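Local coordinates for protein 4-alpha-glucanotransferase (Corynebacterium glutamicum, PDB 5B68) that is an amylomaltase-type enzyme of the TIM-barrel class that also carries a beta-sandwich domain, at residues V557-E570 and V651-P663. Residues are numbered along the deposited sequence; the frame is centred on the assembly and turned at random.
Sequences VTTHDLPPTAGYLE and VDMVGEKRAQNQP. With SO4 (sulfate ion), chain E.
Asp-652 OD1 is gripped by two donors: the backbone N of Thr-565 at 2.9 Å, on the syn side of the carboxylate, and a water that also joins Ala-566 N to Glu-656 O. Asp-652 OD2 receives Thr-565 OG1 at 2.6 Å from above the carboxylate plane. Threonine suits this place because OG1 lies beside its own backbone N (chi1 -54°), letting one residue hold both oxygens; the negative carboxylate faces the start of helix 565-569, whose dipole would probably stabilise it. Pro-564, at the N-cap position, has no N-H to satisfy and packs its ring CG 3.7 Å from Val-651 CG2. Ala-566 CB rests 3.7 Å from Glu-656 O, and Gly-567 leaves room for Lys-657 O, where a CB would collide. Water bridges His-560 O and Leu-562 O to Gln-660 N. Asn-661 ND2 gives a nearly straight bond (163°) to Asp-561 OD1, 2.8 Å away, and a more bent one to sulfate O1, while Asp-561 OD2 and His-560 NE2 both hydrogen-bond O8 of a BTB molecule, probably from the crystallisation liquor. A buried carboxylate and shared waters thus join the segments following neighbouring barrel strands 553-556 and 645-649, and Asn-661 probably helps hold Asp-561 beside BTB.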
ATOM      1  N   VAL A 557      12.557  -7.921 -12.894  1.00 21.93           N
ATOM      2  CA  VAL A 557      13.952  -7.531 -13.152  1.00 24.33           C
ATOM      3  C   VAL A 557      14.221  -6.294 -12.326  1.00 26.31           C
ATOM      4  O   VAL A 557      15.273  -6.145 -11.732  1.00 25.73           O
ATOM      5  CB  VAL A 557      14.205  -7.201 -14.618  1.00 24.45           C
ATOM      6  CG1 VAL A 557      15.615  -6.649 -14.814  1.00 26.43           C
ATOM      7  CG2 VAL A 557      13.893  -8.400 -15.503  1.00 27.05           C
ATOM      8  N   THR A 558      13.269  -5.370 -12.338  1.00 22.90           N
ATOM      9  CA  THR A 558      13.467  -4.056 -11.766  1.00 25.06           C
ATOM     10  C   THR A 558      12.181  -3.518 -11.102  1.00 24.69           C
ATOM     11  O   THR A 558      11.257  -4.257 -10.965  1.00 25.44           O
ATOM     12  CB  THR A 558      14.027  -3.091 -12.803  1.00 27.34           C
ATOM     13  OG1 THR A 558      14.536  -1.915 -12.148  1.00 26.66           O
ATOM     14  CG2 THR A 558      12.999  -2.723 -13.851  1.00 25.25           C
ATOM     15  N   THR A 559      12.214  -2.303 -10.577  1.00 23.54           N
ATOM     16  CA  THR A 559      11.052  -1.712  -9.861  1.00 26.18           C
ATOM     17  C   THR A 559      11.107  -0.232 -10.102  1.00 24.21           C
ATOM     18  O   THR A 559      12.100   0.283 -10.566  1.00 24.52           O
ATOM     19  CB  THR A 559      11.035  -1.833  -8.316  1.00 29.41           C
ATOM     20  OG1 THR A 559      12.085  -1.050  -7.754  1.00 34.83           O
ATOM     21  CG2 THR A 559      11.134  -3.228  -7.876  1.00 34.89           C
ATOM     22  N   HIS A 560      10.054   0.430  -9.703  1.00 26.33           N
ATOM     23  CA  HIS A 560       9.913   1.880  -9.832  1.00 28.52           C
ATOM     24  C   HIS A 560      10.963   2.661  -9.026  1.00 27.02           C
ATOM     25  O   HIS A 560      11.145   3.828  -9.304  1.00 29.32           O
ATOM     26  CB  HIS A 560       8.469   2.311  -9.405  1.00 30.19           C
ATOM     27  CG  HIS A 560       8.148   1.958  -7.998  1.00 27.91           C
ATOM     28  ND1 HIS A 560       7.675   0.726  -7.612  1.00 30.34           N
ATOM     29  CD2 HIS A 560       8.358   2.654  -6.850  1.00 30.55           C
ATOM     30  CE1 HIS A 560       7.561   0.690  -6.295  1.00 31.70           C
ATOM     31  NE2 HIS A 560       7.987   1.848  -5.811  1.00 31.27           N
ATOM     32  N   ASP A 561      11.619   2.035  -8.058  1.00 26.13           N
ATOM     33  CA  ASP A 561      12.666   2.723  -7.297  1.00 28.74           C
ATOM     34  C   ASP A 561      14.088   2.548  -7.902  1.00 35.52           C
ATOM     35  O   ASP A 561      15.055   2.986  -7.285  1.00 36.06           O
ATOM     36  CB  ASP A 561      12.683   2.237  -5.836  1.00 31.41           C
ATOM     37  CG  ASP A 561      11.476   2.746  -5.014  1.00 28.83           C
ATOM     38  OD1 ASP A 561      11.038   3.858  -5.264  1.00 27.63           O
ATOM     39  OD2 ASP A 561      11.021   2.036  -4.111  1.00 30.54           O
ATOM     40  N   LEU A 562      14.226   1.879  -9.050  1.00 34.02           N
ATOM     41  CA  LEU A 562      15.530   1.696  -9.704  1.00 34.64           C
ATOM     42  C   LEU A 562      15.509   2.336 -11.067  1.00 33.94           C
ATOM     43  O   LEU A 562      14.438   2.567 -11.683  1.00 35.46           O
ATOM     44  CB  LEU A 562      15.840   0.210  -9.877  1.00 37.65           C
ATOM     45  CG  LEU A 562      16.286  -0.449  -8.610  1.00 41.83           C
ATOM     46  CD1 LEU A 562      16.199  -1.963  -8.734  1.00 44.21           C
ATOM     47  CD2 LEU A 562      17.704  -0.006  -8.282  1.00 41.81           C
ATOM     48  N   PRO A 563      16.684   2.635 -11.596  1.00 37.56           N
ATOM     49  CA  PRO A 563      16.660   3.036 -13.016  1.00 36.05           C
ATOM     50  C   PRO A 563      16.169   1.844 -13.877  1.00 28.35           C
ATOM     51  O   PRO A 563      16.436   0.711 -13.533  1.00 31.81           O
ATOM     52  CB  PRO A 563      18.136   3.363 -13.295  1.00 39.06           C
ATOM     53  CG  PRO A 563      18.681   3.739 -11.957  1.00 41.35           C
ATOM     54  CD  PRO A 563      18.051   2.712 -11.038  1.00 40.41           C
ATOM     55  N   PRO A 564      15.375   2.109 -14.894  1.00 29.47           N
ATOM     56  CA  PRO A 564      15.001   1.049 -15.833  1.00 26.14           C
ATOM     57  C   PRO A 564      16.214   0.339 -16.413  1.00 29.80           C
ATOM     58  O   PRO A 564      17.317   0.872 -16.380  1.00 29.49           O
ATOM     59  CB  PRO A 564      14.279   1.774 -16.893  1.00 27.29           C
ATOM     60  CG  PRO A 564      13.639   2.928 -16.166  1.00 33.47           C
ATOM     61  CD  PRO A 564      14.740   3.385 -15.263  1.00 31.63           C
ATOM     62  N   THR A 565      16.005  -0.877 -16.851  1.00 26.22           N
ATOM     63  CA  THR A 565      17.137  -1.767 -17.180  1.00 26.96           C
ATOM     64  C   THR A 565      18.043  -1.192 -18.268  1.00 25.48           C
ATOM     65  O   THR A 565      19.258  -1.408 -18.187  1.00 29.63           O
ATOM     66  CB  THR A 565      16.619  -3.111 -17.545  1.00 25.95           C
ATOM     67  OG1 THR A 565      15.779  -3.569 -16.494  1.00 29.07           O
ATOM     68  CG2 THR A 565      17.742  -4.141 -17.736  1.00 26.50           C
ATOM     69  N   ALA A 566      17.516  -0.432 -19.222  1.00 25.59           N
ATOM     70  CA  ALA A 566      18.402   0.151 -20.245  1.00 30.32           C
ATOM     71  C   ALA A 566      19.386   1.127 -19.597  1.00 37.15           C
ATOM     72  O   ALA A 566      20.550   1.225 -20.012  1.00 35.27           O
ATOM     73  CB  ALA A 566      17.644   0.848 -21.341  1.00 29.79           C
ATOM     74  N   GLY A 567      18.911   1.875 -18.605  1.00 34.03           N
ATOM     75  CA  GLY A 567      19.800   2.773 -17.806  1.00 34.45           C
ATOM     76  C   GLY A 567      20.705   2.037 -16.852  1.00 31.06           C
ATOM     77  O   GLY A 567      21.917   2.332 -16.774  1.00 29.81           O
ATOM     78  N   TYR A 568      20.147   1.033 -16.176  1.00 30.63           N
ATOM     79  CA  TYR A 568      20.856   0.246 -15.211  1.00 29.37           C
ATOM     80  C   TYR A 568      22.046  -0.491 -15.872  1.00 32.51           C
ATOM     81  O   TYR A 568      23.124  -0.494 -15.349  1.00 29.46           O
ATOM     82  CB  TYR A 568      19.935  -0.769 -14.564  1.00 27.42           C
ATOM     83  CG  TYR A 568      20.454  -1.350 -13.319  1.00 30.78           C
ATOM     84  CD1 TYR A 568      21.459  -2.302 -13.333  1.00 31.29           C
ATOM     85  CD2 TYR A 568      19.985  -0.928 -12.070  1.00 32.10           C
ATOM     86  CE1 TYR A 568      21.956  -2.841 -12.174  1.00 34.49           C
ATOM     87  CE2 TYR A 568      20.477  -1.491 -10.898  1.00 35.31           C
ATOM     88  CZ  TYR A 568      21.478  -2.427 -10.956  1.00 37.51           C
ATOM     89  OH  TYR A 568      22.001  -3.011  -9.814  1.00 40.63           O
ATOM     90  N   LEU A 569      21.820  -1.123 -17.020  1.00 30.84           N
ATOM     91  CA  LEU A 569      22.922  -1.743 -17.790  1.00 29.92           C
ATOM     92  C   LEU A 569      24.082  -0.787 -18.080  1.00 33.79           C
ATOM     93  O   LEU A 569      25.229  -1.245 -18.143  1.00 32.71           O
ATOM     94  CB  LEU A 569      22.383  -2.325 -19.124  1.00 31.78           C
ATOM     95  CG  LEU A 569      21.579  -3.634 -18.968  1.00 28.75           C
ATOM     96  CD1 LEU A 569      20.699  -3.978 -20.186  1.00 26.30           C
ATOM     97  CD2 LEU A 569      22.455  -4.819 -18.600  1.00 29.59           C
ATOM     98  N   GLU A 570      23.785   0.504 -18.258  1.00 35.01           N
ATOM     99  CA  GLU A 570      24.785   1.487 -18.649  1.00 41.38           C
ATOM    100  C   GLU A 570      25.333   2.296 -17.452  1.00 47.23           C
ATOM    101  O   GLU A 570      25.949   3.343 -17.647  1.00 45.06           O
ATOM    102  CB  GLU A 570      24.243   2.354 -19.828  1.00 46.85           C
ATOM    103  CG  GLU A 570      24.325   1.608 -21.174  1.00 56.53           C
ATOM    104  CD  GLU A 570      23.194   1.927 -22.164  1.00 67.58           C
ATOM    105  OE1 GLU A 570      23.131   3.111 -22.596  1.00 67.66           O
ATOM    106  OE2 GLU A 570      22.386   0.995 -22.532  1.00 61.09           O
ATOM    107  N   VAL A 651       8.508   0.287 -18.696  1.00 18.07           N
ATOM    108  CA  VAL A 651       9.682   1.093 -19.066  1.00 19.23           C
ATOM    109  C   VAL A 651      10.703   0.261 -19.844  1.00 19.83           C
ATOM    110  O   VAL A 651      11.382   0.804 -20.720  1.00 22.64           O
ATOM    111  CB  VAL A 651      10.410   1.723 -17.829  1.00 20.05           C
ATOM    112  CG1 VAL A 651       9.571   2.847 -17.248  1.00 22.98           C
ATOM    113  CG2 VAL A 651      10.781   0.730 -16.751  1.00 21.04           C
ATOM    114  N   ASP A 652      10.860  -0.988 -19.450  1.00 19.70           N
ATOM    115  CA  ASP A 652      11.846  -1.885 -20.089  1.00 20.46           C
ATOM    116  C   ASP A 652      11.386  -2.362 -21.465  1.00 25.00           C
ATOM    117  O   ASP A 652      12.225  -2.805 -22.253  1.00 25.14           O
ATOM    118  CB  ASP A 652      12.133  -3.117 -19.203  1.00 19.70           C
ATOM    119  CG  ASP A 652      13.017  -2.786 -18.036  1.00 20.72           C
ATOM    120  OD1 ASP A 652      13.481  -1.634 -18.001  1.00 26.06           O
ATOM    121  OD2 ASP A 652      13.283  -3.661 -17.208  1.00 25.86           O
ATOM    122  N   MET A 653      10.094  -2.245 -21.773  1.00 20.75           N
ATOM    123  CA  MET A 653       9.558  -2.625 -23.061  1.00 20.23           C
ATOM    124  C   MET A 653       9.803  -1.546 -24.117  1.00 23.54           C
ATOM    125  O   MET A 653       9.690  -1.827 -25.312  1.00 23.43           O
ATOM    126  CB  MET A 653       8.062  -3.013 -22.963  1.00 20.82           C
ATOM    127  CG  MET A 653       7.785  -4.050 -21.938  1.00 19.46           C
ATOM    128  SD  MET A 653       6.059  -4.538 -21.850  1.00 21.09           S
ATOM    129  CE  MET A 653       6.000  -6.003 -22.913  1.00 25.12           C
ATOM    130  N   VAL A 654      10.133  -0.310 -23.712  1.00 21.75           N
ATOM    131  CA  VAL A 654      10.292   0.761 -24.674  1.00 22.93           C
ATOM    132  C   VAL A 654      11.702   1.383 -24.669  1.00 23.77           C
ATOM    133  O   VAL A 654      11.943   2.318 -25.413  1.00 26.27           O
ATOM    134  CB  VAL A 654       9.235   1.870 -24.451  1.00 24.93           C
ATOM    135  CG1 VAL A 654       7.852   1.299 -24.531  1.00 24.33           C
ATOM    136  CG2 VAL A 654       9.439   2.507 -23.097  1.00 24.82           C
ATOM    137  N   GLY A 655      12.602   0.880 -23.819  1.00 24.11           N
ATOM    138  CA  GLY A 655      13.980   1.342 -23.731  1.00 27.45           C
ATOM    139  C   GLY A 655      14.213   2.561 -22.884  1.00 27.21           C
ATOM    140  O   GLY A 655      15.202   3.224 -23.047  1.00 28.26           O
ATOM    141  N   GLU A 656      13.245   2.908 -22.022  1.00 23.99           N
ATOM    142  CA  GLU A 656      13.392   4.068 -21.068  1.00 24.99           C
ATOM    143  C   GLU A 656      14.736   3.985 -20.309  1.00 24.14           C
ATOM    144  O   GLU A 656      15.083   2.931 -19.749  1.00 23.82           O
ATOM    145  CB  GLU A 656      12.181   3.982 -20.090  1.00 24.84           C
ATOM    146  CG  GLU A 656      12.124   4.973 -18.986  1.00 25.94           C
ATOM    147  CD  GLU A 656      11.832   6.356 -19.476  1.00 28.07           C
ATOM    148  OE1 GLU A 656      12.842   7.060 -19.751  1.00 30.82           O
ATOM    149  OE2 GLU A 656      10.633   6.768 -19.610  1.00 26.81           O
ATOM    150  N   LYS A 657      15.443   5.093 -20.256  1.00 28.02           N
ATOM    151  CA  LYS A 657      16.658   5.174 -19.420  1.00 35.18           C
ATOM    152  C   LYS A 657      16.494   5.967 -18.104  1.00 33.64           C
ATOM    153  O   LYS A 657      17.348   5.823 -17.222  1.00 33.60           O
ATOM    154  CB  LYS A 657      17.838   5.730 -20.222  1.00 39.79           C
ATOM    155  CG  LYS A 657      18.369   4.697 -21.213  1.00 47.13           C
ATOM    156  CD  LYS A 657      19.393   5.236 -22.194  1.00 54.43           C
ATOM    157  CE  LYS A 657      19.765   4.115 -23.162  1.00 64.26           C
ATOM    158  NZ  LYS A 657      20.542   4.595 -24.337  1.00 72.23           N
ATOM    159  N   ARG A 658      15.468   6.832 -18.016  1.00 36.56           N
ATOM    160  CA  ARG A 658      15.240   7.688 -16.816  1.00 34.32           C
ATOM    161  C   ARG A 658      14.499   6.996 -15.622  1.00 33.98           C
ATOM    162  O   ARG A 658      13.392   6.459 -15.800  1.00 28.87           O
ATOM    163  CB  ARG A 658      14.502   8.933 -17.234  1.00 36.52           C
ATOM    164  CG  ARG A 658      15.203   9.703 -18.330  1.00 36.28           C
ATOM    165  CD  ARG A 658      14.749  11.133 -18.382  1.00 41.53           C
ATOM    166  NE  ARG A 658      13.487  11.333 -19.096  1.00 42.91           N
ATOM    167  CZ  ARG A 658      12.880  12.523 -19.203  1.00 43.12           C
ATOM    168  NH1 ARG A 658      11.750  12.653 -19.871  1.00 39.55           N
ATOM    169  NH2 ARG A 658      13.416  13.618 -18.644  1.00 48.07           N
ATOM    170  N   ALA A 659      15.134   7.026 -14.424  1.00 31.33           N
ATOM    171  CA  ALA A 659      14.521   6.615 -13.147  1.00 29.11           C
ATOM    172  C   ALA A 659      13.298   7.445 -12.852  1.00 26.72           C
ATOM    173  O   ALA A 659      13.228   8.646 -13.193  1.00 30.80           O
ATOM    174  CB  ALA A 659      15.492   6.679 -11.984  1.00 31.03           C
ATOM    175  N   GLN A 660      12.271   6.767 -12.334  1.00 26.26           N
ATOM    176  CA  GLN A 660      11.046   7.465 -11.954  1.00 27.29           C
ATOM    177  C   GLN A 660      11.242   8.113 -10.566  1.00 25.60           C
ATOM    178  O   GLN A 660      10.702   9.207 -10.310  1.00 26.48           O
ATOM    179  CB  GLN A 660       9.880   6.474 -11.858  1.00 24.03           C
ATOM    180  CG  GLN A 660       8.497   7.136 -11.663  1.00 23.51           C
ATOM    181  CD  GLN A 660       8.100   8.120 -12.724  1.00 22.37           C
ATOM    182  OE1 GLN A 660       8.122   9.336 -12.498  1.00 23.34           O
ATOM    183  NE2 GLN A 660       7.687   7.620 -13.924  1.00 22.48           N
ATOM    184  N   ASN A 661      11.906   7.377  -9.701  1.00 26.37           N
ATOM    185  CA  ASN A 661      12.189   7.821  -8.324  1.00 31.90           C
ATOM    186  C   ASN A 661      13.628   7.490  -7.987  1.00 33.66           C
ATOM    187  O   ASN A 661      14.086   6.365  -8.286  1.00 32.08           O
ATOM    188  CB  ASN A 661      11.276   7.064  -7.346  1.00 30.10           C
ATOM    189  CG  ASN A 661      11.444   7.528  -5.866  1.00 29.14           C
ATOM    190  OD1 ASN A 661      11.501   8.715  -5.591  1.00 28.36           O
ATOM    191  ND2 ASN A 661      11.493   6.583  -4.945  1.00 29.99           N
ATOM    192  N   GLN A 662      14.343   8.434  -7.355  1.00 32.69           N
ATOM    193  CA  GLN A 662      15.661   8.125  -6.753  1.00 38.12           C
ATOM    194  C   GLN A 662      15.443   8.154  -5.235  1.00 38.11           C
ATOM    195  O   GLN A 662      15.247   9.246  -4.699  1.00 40.55           O
ATOM    196  CB  GLN A 662      16.736   9.140  -7.195  1.00 37.21           C
ATOM    197  CG  GLN A 662      18.070   8.897  -6.526  1.00 42.09           C
ATOM    198  CD  GLN A 662      18.584   7.498  -6.786  1.00 44.30           C
ATOM    199  OE1 GLN A 662      18.711   6.672  -5.876  1.00 47.20           O
ATOM    200  NE2 GLN A 662      18.820   7.201  -8.055  1.00 49.25           N
ATOM    201  N   PRO A 663      15.382   6.974  -4.557  1.00 38.09           N
ATOM    202  CA  PRO A 663      15.076   7.001  -3.107  1.00 42.98           C
ATOM    203  C   PRO A 663      16.044   7.879  -2.320  1.00 48.08           C
ATOM    204  O   PRO A 663      17.215   8.032  -2.737  1.00 41.37           O
ATOM    205  CB  PRO A 663      15.168   5.512  -2.684  1.00 43.62           C
ATOM    206  CG  PRO A 663      14.695   4.796  -3.915  1.00 41.64           C
ATOM    207  CD  PRO A 663      15.280   5.581  -5.074  1.00 42.53           C
TER
HETATM  208  S   SO4 E 804      11.748   7.789  -1.034  1.00 56.25           S
HETATM  209  O1  SO4 E 804      10.840   7.654  -2.206  1.00 56.66           O
HETATM  210  O2  SO4 E 804      10.873   7.786   0.153  1.00 55.80           O
HETATM  211  O3  SO4 E 804      12.662   6.625  -0.988  1.00 62.54           O
HETATM  212  O4  SO4 E 804      12.600   8.979  -1.139  1.00 42.53           O
HETATM  213  O   HOH W   1      12.225   4.095 -11.903  1.00 27.37           O
HETATM  214  O   HOH W   2      16.472   4.888  -8.912  1.00 38.22           O
HETATM  215  O   HOH W   3      14.735   0.016 -19.846  1.00 26.55           O